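Local coordinates for flagellar biosynthesis protein flhA (Bacillus subtilis, PDB 3MIX), which takes part in exporting flagellum proteins through the flagellar type III secretion system, and is represented here by its cytosolic domain, at residues A[244-249]-A[262-267]; A[51-56]-A[91-96]. All blocks are in the same frame, centred on the assembly; numbering follows the deposited sequence.

Interaction 1: A[244-249]-A[262-267]; sequences FETLAD and EYTRQA
Thr246 carries most of this contact, laying its side chain against Tyr263, Thr264 and Ala267 where two successive helices of the FlhA cytosolic domain, 240-250 and 257-267, fold back on each other as a helical hairpin. The segments run at 136° to one another, closer to antiparallel than to perpendicular, and their axes come within 9.2 Å. Thr246 and Thr264 mark the crossing, with their CA atoms 5.9 Å apart.

The cross-helix interactions are van der Waals contacts, with no hydrogen bond between the segments. The methyl CG2 of Thr246 rests on the backbone of the other helix, 3.5 Å from Tyr263 O, and also touches Tyr263 CB. Leu247 adds to this from the flank, its CD2 meeting Thr264 OG1 at 4.0 Å as the two side chains cross at a slant.

The two threonine hydroxyls are each bonded within their own helix. Both residues hold OG1 beside the backbone N and anti to the carbonyl carbon (chi1 -46° for Thr246), which lets Thr246 OG1 bond Thr242 O and Thr264 OG1 bond Leu260 O. Aromatic stacking contributes beside the crossing, where the ring of Tyr263 turns away from 244-249 and stacks with Tyr250. The tightest approach is that of Thr246 OG1 to the methyl carbon CB of Ala267, at 3.1 Å.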
loop_
_atom_site.group_PDB
_atom_site.type_symbol
_atom_site.label_atom_id
_atom_site.label_comp_id
_atom_site.label_asym_id
_atom_site.label_seq_id
_atom_site.Cartn_x
_atom_site.Cartn_y
_atom_site.Cartn_z
ATOM N N PHE A 244 4.946 15.939 8.889
ATOM C CA PHE A 244 5.007 16.373 10.283
ATOM C C PHE A 244 4.631 17.852 10.535
ATOM O O PHE A 244 4.035 18.160 11.577
ATOM C CB PHE A 244 6.360 16.012 10.922
ATOM C CG PHE A 244 6.397 14.597 11.473
ATOM C CD1 PHE A 244 6.368 13.495 10.615
ATOM C CD2 PHE A 244 6.417 14.373 12.847
ATOM C CE1 PHE A 244 6.391 12.218 11.121
ATOM C CE2 PHE A 244 6.447 13.085 13.357
ATOM C CZ PHE A 244 6.425 12.010 12.504
ATOM N N GLU A 245 4.938 18.737 9.587
ATOM C CA GLU A 245 4.518 20.152 9.692
ATOM C C GLU A 245 2.978 20.222 9.658
ATOM O O GLU A 245 2.352 20.984 10.405
ATOM C CB GLU A 245 5.191 21.050 8.610
ATOM C CG GLU A 245 6.705 21.188 8.802
ATOM C CD GLU A 245 7.404 22.197 7.848
ATOM O OE1 GLU A 245 6.824 22.545 6.797
ATOM O OE2 GLU A 245 8.549 22.640 8.153
ATOM N N THR A 246 2.381 19.392 8.811
ATOM C CA THR A 246 0.914 19.311 8.737
ATOM C C THR A 246 0.341 18.732 10.040
ATOM O O THR A 246 -0.625 19.271 10.597
ATOM C CB THR A 246 0.434 18.445 7.523
ATOM O OG1 THR A 246 1.169 18.813 6.346
ATOM C CG2 THR A 246 -1.035 18.658 7.274
ATOM N N LEU A 247 0.967 17.677 10.536
ATOM C CA LEU A 247 0.549 17.106 11.810
ATOM C C LEU A 247 0.701 18.115 12.952
ATOM O O LEU A 247 -0.150 18.130 13.842
ATOM C CB LEU A 247 1.293 15.799 12.136
ATOM C CG LEU A 247 1.052 14.640 11.155
ATOM C CD1 LEU A 247 1.868 13.388 11.582
ATOM C CD2 LEU A 247 -0.466 14.308 10.963
ATOM N N ALA A 248 1.778 18.911 12.942
ATOM C CA ALA A 248 1.992 19.915 13.978
ATOM C C ALA A 248 0.879 20.965 13.935
ATOM O O ALA A 248 0.361 21.337 14.962
ATOM C CB ALA A 248 3.361 20.591 13.848
ATOM N N ASP A 249 0.496 21.368 12.727
ATOM C CA ASP A 249 -0.459 22.425 12.493
ATOM C C ASP A 249 -1.886 22.021 12.847
ATOM O O ASP A 249 -2.718 22.879 13.152
ATOM C CB ASP A 249 -0.416 22.830 11.024
ATOM C CG ASP A 249 -0.516 24.303 10.817
ATOM O OD1 ASP A 249 0.238 25.057 11.471
ATOM O OD2 ASP A 249 -1.346 24.730 9.980
ATOM N N GLU A 262 -6.430 13.567 5.442
ATOM C CA GLU A 262 -6.954 14.486 4.418
ATOM C C GLU A 262 -6.100 15.771 4.340
ATOM O O GLU A 262 -5.701 16.188 3.267
ATOM C CB GLU A 262 -8.461 14.798 4.608
ATOM C CG GLU A 262 -9.418 13.599 4.360
ATOM C CD GLU A 262 -9.065 12.760 3.103
ATOM O OE1 GLU A 262 -9.311 13.223 1.963
ATOM O OE2 GLU A 262 -8.578 11.609 3.253
ATOM N N TYR A 263 -5.776 16.360 5.484
ATOM C CA TYR A 263 -4.915 17.552 5.520
ATOM C C TYR A 263 -3.524 17.269 5.012
ATOM O O TYR A 263 -2.921 18.106 4.349
ATOM C CB TYR A 263 -4.812 18.130 6.934
ATOM C CG TYR A 263 -6.127 18.426 7.570
ATOM C CD1 TYR A 263 -7.120 19.103 6.876
ATOM C CD2 TYR A 263 -6.371 18.062 8.890
ATOM C CE1 TYR A 263 -8.356 19.383 7.479
ATOM C CE2 TYR A 263 -7.598 18.314 9.498
ATOM C CZ TYR A 263 -8.575 18.981 8.791
ATOM O OH TYR A 263 -9.784 19.248 9.409
ATOM N N THR A 264 -3.003 16.091 5.344
ATOM C CA THR A 264 -1.660 15.714 4.896
ATOM C C THR A 264 -1.634 15.506 3.379
ATOM O O THR A 264 -0.746 16.025 2.700
ATOM C CB THR A 264 -1.138 14.481 5.667
ATOM O OG1 THR A 264 -1.126 14.770 7.081
ATOM C CG2 THR A 264 0.254 14.124 5.232
ATOM N N ARG A 265 -2.591 14.751 2.846
ATOM C CA ARG A 265 -2.707 14.586 1.389
ATOM C C ARG A 265 -2.734 15.964 0.678
ATOM O O ARG A 265 -1.990 16.186 -0.279
ATOM C CB ARG A 265 -3.960 13.777 1.037
ATOM C CG ARG A 265 -3.914 12.277 1.452
ATOM C CD ARG A 265 -5.289 11.614 1.180
ATOM N NE ARG A 265 -5.716 11.791 -0.216
ATOM C CZ ARG A 265 -5.343 10.994 -1.213
ATOM N NH1 ARG A 265 -4.572 9.932 -0.980
ATOM N NH2 ARG A 265 -5.752 11.244 -2.446
ATOM N N GLN A 266 -3.546 16.898 1.170
ATOM C CA GLN A 266 -3.589 18.261 0.603
ATOM C C GLN A 266 -2.215 18.935 0.669
ATOM O O GLN A 266 -1.732 19.509 -0.327
ATOM C CB GLN A 266 -4.644 19.117 1.308
ATOM C CG GLN A 266 -4.891 20.482 0.643
ATOM C CD GLN A 266 -5.801 21.403 1.464
ATOM O OE1 GLN A 266 -5.734 22.630 1.336
ATOM N NE2 GLN A 266 -6.652 20.817 2.304
ATOM N N ALA A 267 -1.554 18.839 1.820
ATOM C CA ALA A 267 -0.215 19.425 1.957
ATOM C C ALA A 267 0.782 18.827 0.973
ATOM O O ALA A 267 1.776 19.476 0.613
ATOM C CB ALA A 267 0.295 19.302 3.387
#

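Interaction 2: A[51-56]-A[91-96]; sequences FEFGYG and VRIRDN
Glu52 and Arg94 send their side chains out together from two neighbouring parallel strands, 49-53 and 92-95, which a beta-alpha-beta crossover joins through helices 58-62 and 69-84. Strand 92-95 is outermost in its mixed sheet.

The two charged groups stand almost perpendicular, with their planes 83° apart. Arg94 NH2 reaches Glu52 OE2 from above the carboxylate plane, forming a salt bridge of 2.9 Å, and OE2 in turn lies tilted from the guanidinium plane. The other oxygen is used as well, since Asn96 ND2 donates to Glu52 OE1 across 2.9 Å, also from above the carboxylate, while OE1 lies close to the amide plane of Asn96. Asn96 OD1 accepts from Ala98 N, which helps hold the amide. An alanine in place of Glu52 would probably leave the Arg94 guanidinium without its partner on this strand and the Asn96 amide, its ND2 having lost an acceptor, less firmly fixed.

Beneath this layer the backbones pair in register, with Phe51 N bonding Arg92 O (2.8 Å), Arg94 N bonding Phe51 O (3.1 Å) and Phe53 N bonding Arg94 O (3.1 Å).

Phe51, Ile93, Phe53 and Asp95 share the opposite face, where helix 69-84 covers Phe51 and Ile93. Phe53 has chi1 at 52°, which sets CG between its own backbone N and carbonyl carbon; the ring beyond it lies against strand 92-95. Asp95 CA sits over one ring face, 3.8 Å from the centroid, in a CH-pi contact. The ring edge receives Ile93, whose methyl CG2 lies near the ring plane, 3.5 Å from Phe53 CE1.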
loop_
_atom_site.group_PDB
_atom_site.type_symbol
_atom_site.label_atom_id
_atom_site.label_comp_id
_atom_site.label_asym_id
_atom_site.label_seq_id
_atom_site.Cartn_x
_atom_site.Cartn_y
_atom_site.Cartn_z
ATOM N N PHE A 51 8.926 -15.571 3.245
ATOM C CA PHE A 51 9.035 -16.165 1.933
ATOM C C PHE A 51 9.379 -17.638 2.120
ATOM O O PHE A 51 10.421 -17.977 2.694
ATOM C CB PHE A 51 10.110 -15.456 1.110
ATOM C CG PHE A 51 10.275 -16.004 -0.277
ATOM C CD1 PHE A 51 9.445 -15.581 -1.312
ATOM C CD2 PHE A 51 11.259 -16.935 -0.554
ATOM C CE1 PHE A 51 9.592 -16.080 -2.589
ATOM C CE2 PHE A 51 11.409 -17.445 -1.845
ATOM C CZ PHE A 51 10.581 -17.015 -2.854
ATOM N N GLU A 52 8.467 -18.488 1.647
ATOM C CA GLU A 52 8.539 -19.926 1.771
ATOM C C GLU A 52 8.617 -20.594 0.410
ATOM O O GLU A 52 7.929 -20.193 -0.533
ATOM C CB GLU A 52 7.306 -20.444 2.501
ATOM C CG GLU A 52 7.207 -19.965 3.938
ATOM C CD GLU A 52 6.053 -20.601 4.693
ATOM O OE1 GLU A 52 5.322 -21.436 4.111
ATOM O OE2 GLU A 52 5.869 -20.252 5.885
ATOM N N PHE A 53 9.440 -21.635 0.327
ATOM C CA PHE A 53 9.708 -22.327 -0.934
ATOM C C PHE A 53 9.847 -23.847 -0.764
ATOM O O PHE A 53 10.224 -24.334 0.301
ATOM C CB PHE A 53 10.975 -21.761 -1.580
ATOM C CG PHE A 53 12.163 -21.745 -0.657
ATOM C CD1 PHE A 53 12.324 -20.715 0.282
ATOM C CD2 PHE A 53 13.117 -22.753 -0.714
ATOM C CE1 PHE A 53 13.415 -20.702 1.141
ATOM C CE2 PHE A 53 14.210 -22.753 0.142
ATOM C CZ PHE A 53 14.364 -21.720 1.072
ATOM N N GLY A 54 9.540 -24.585 -1.828
ATOM C CA GLY A 54 9.787 -26.024 -1.874
ATOM C C GLY A 54 11.266 -26.283 -2.120
ATOM O O GLY A 54 12.040 -25.343 -2.361
ATOM N N TYR A 55 11.656 -27.557 -2.079
ATOM C CA TYR A 55 13.070 -27.929 -2.098
ATOM C C TYR A 55 13.763 -27.622 -3.420
ATOM O O TYR A 55 14.976 -27.404 -3.446
ATOM C CB TYR A 55 13.273 -29.392 -1.678
ATOM C CG TYR A 55 12.807 -30.434 -2.684
ATOM C CD1 TYR A 55 13.580 -30.744 -3.808
ATOM C CD2 TYR A 55 11.601 -31.118 -2.504
ATOM C CE1 TYR A 55 13.157 -31.693 -4.730
ATOM C CE2 TYR A 55 11.172 -32.075 -3.421
ATOM C CZ TYR A 55 11.954 -32.359 -4.533
ATOM O OH TYR A 55 11.540 -33.313 -5.450
ATOM N N GLY A 56 12.994 -27.594 -4.508
ATOM C CA GLY A 56 13.520 -27.204 -5.815
ATOM C C GLY A 56 14.055 -25.782 -5.870
ATOM O O GLY A 56 14.878 -25.458 -6.725
ATOM N N VAL A 91 13.192 -10.085 6.036
ATOM C CA VAL A 91 12.369 -11.150 5.460
ATOM C C VAL A 91 12.776 -12.509 6.017
ATOM O O VAL A 91 13.961 -12.848 6.067
ATOM C CB VAL A 91 12.384 -11.192 3.907
ATOM C CG1 VAL A 91 11.468 -12.301 3.431
ATOM C CG2 VAL A 91 11.914 -9.834 3.318
ATOM N N ARG A 92 11.787 -13.268 6.459
ATOM C CA ARG A 92 12.048 -14.593 6.969
ATOM C C ARG A 92 12.006 -15.577 5.796
ATOM O O ARG A 92 11.047 -15.617 5.025
ATOM C CB ARG A 92 11.024 -14.949 8.047
ATOM C CG ARG A 92 11.555 -15.874 9.111
ATOM C CD ARG A 92 11.061 -17.292 8.928
ATOM N NE ARG A 92 9.877 -17.569 9.734
ATOM C CZ ARG A 92 9.841 -18.408 10.773
ATOM N NH1 ARG A 92 10.934 -19.069 11.143
ATOM N NH2 ARG A 92 8.709 -18.583 11.448
ATOM N N ILE A 93 13.064 -16.358 5.665
ATOM C CA ILE A 93 13.200 -17.285 4.547
ATOM C C ILE A 93 13.245 -18.763 5.023
ATOM O O ILE A 93 14.167 -19.160 5.732
ATOM C CB ILE A 93 14.411 -16.847 3.685
ATOM C CG1 ILE A 93 14.092 -15.483 3.029
ATOM C CG2 ILE A 93 14.821 -17.918 2.664
ATOM C CD1 ILE A 93 15.310 -14.684 2.633
ATOM N N ARG A 94 12.234 -19.547 4.637
ATOM C CA ARG A 94 12.092 -20.960 5.049
ATOM C C ARG A 94 11.821 -21.890 3.877
ATOM O O ARG A 94 10.892 -21.655 3.098
ATOM C CB ARG A 94 10.883 -21.150 5.968
ATOM C CG ARG A 94 11.004 -20.662 7.376
ATOM C CD ARG A 94 10.140 -21.511 8.328
ATOM N NE ARG A 94 8.708 -21.495 7.999
ATOM C CZ ARG A 94 7.939 -22.579 7.874
ATOM N NH1 ARG A 94 8.447 -23.802 8.054
ATOM N NH2 ARG A 94 6.652 -22.441 7.574
ATOM N N ASP A 95 12.581 -22.977 3.774
ATOM C CA ASP A 95 12.140 -24.086 2.927
ATOM C C ASP A 95 10.892 -24.701 3.559
ATOM O O ASP A 95 10.774 -24.767 4.792
ATOM C CB ASP A 95 13.233 -25.136 2.698
ATOM C CG ASP A 95 13.906 -25.569 3.974
ATOM O OD1 ASP A 95 14.841 -24.866 4.417
ATOM O OD2 ASP A 95 13.505 -26.616 4.529
ATOM N N ASN A 96 9.945 -25.089 2.711
ATOM C CA ASN A 96 8.717 -25.725 3.176
ATOM C C ASN A 96 8.369 -26.982 2.362
ATOM O O ASN A 96 8.044 -26.902 1.176
ATOM C CB ASN A 96 7.556 -24.720 3.208
ATOM C CG ASN A 96 6.345 -25.243 3.971
ATOM O OD1 ASN A 96 6.273 -26.423 4.322
ATOM N ND2 ASN A 96 5.388 -24.365 4.227
#

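Overall arrangement
The two contacts illustrate how one domain combines different ways of joining its parts. Interaction 2 pairs segments whose nearest ends are 35 residues apart through backbone bonds and a salt bridge with an amide beside it, whereas interaction 1 brings together segments 13 residues apart on successive helices, by van der Waals contact without a hydrogen bond between them. They follow each other along the chain, with 51-56/91-96 complete before 244-249/262-267 begins. In space they lie on opposite sides of the chain's centre, their own centres about 41 Å apart and their nearest atoms about 24 Å, so neither touches the other. Each thus belongs to a separate local framework, one a mixed sheet and the other a helical region, within the cytosolic part of this export protein.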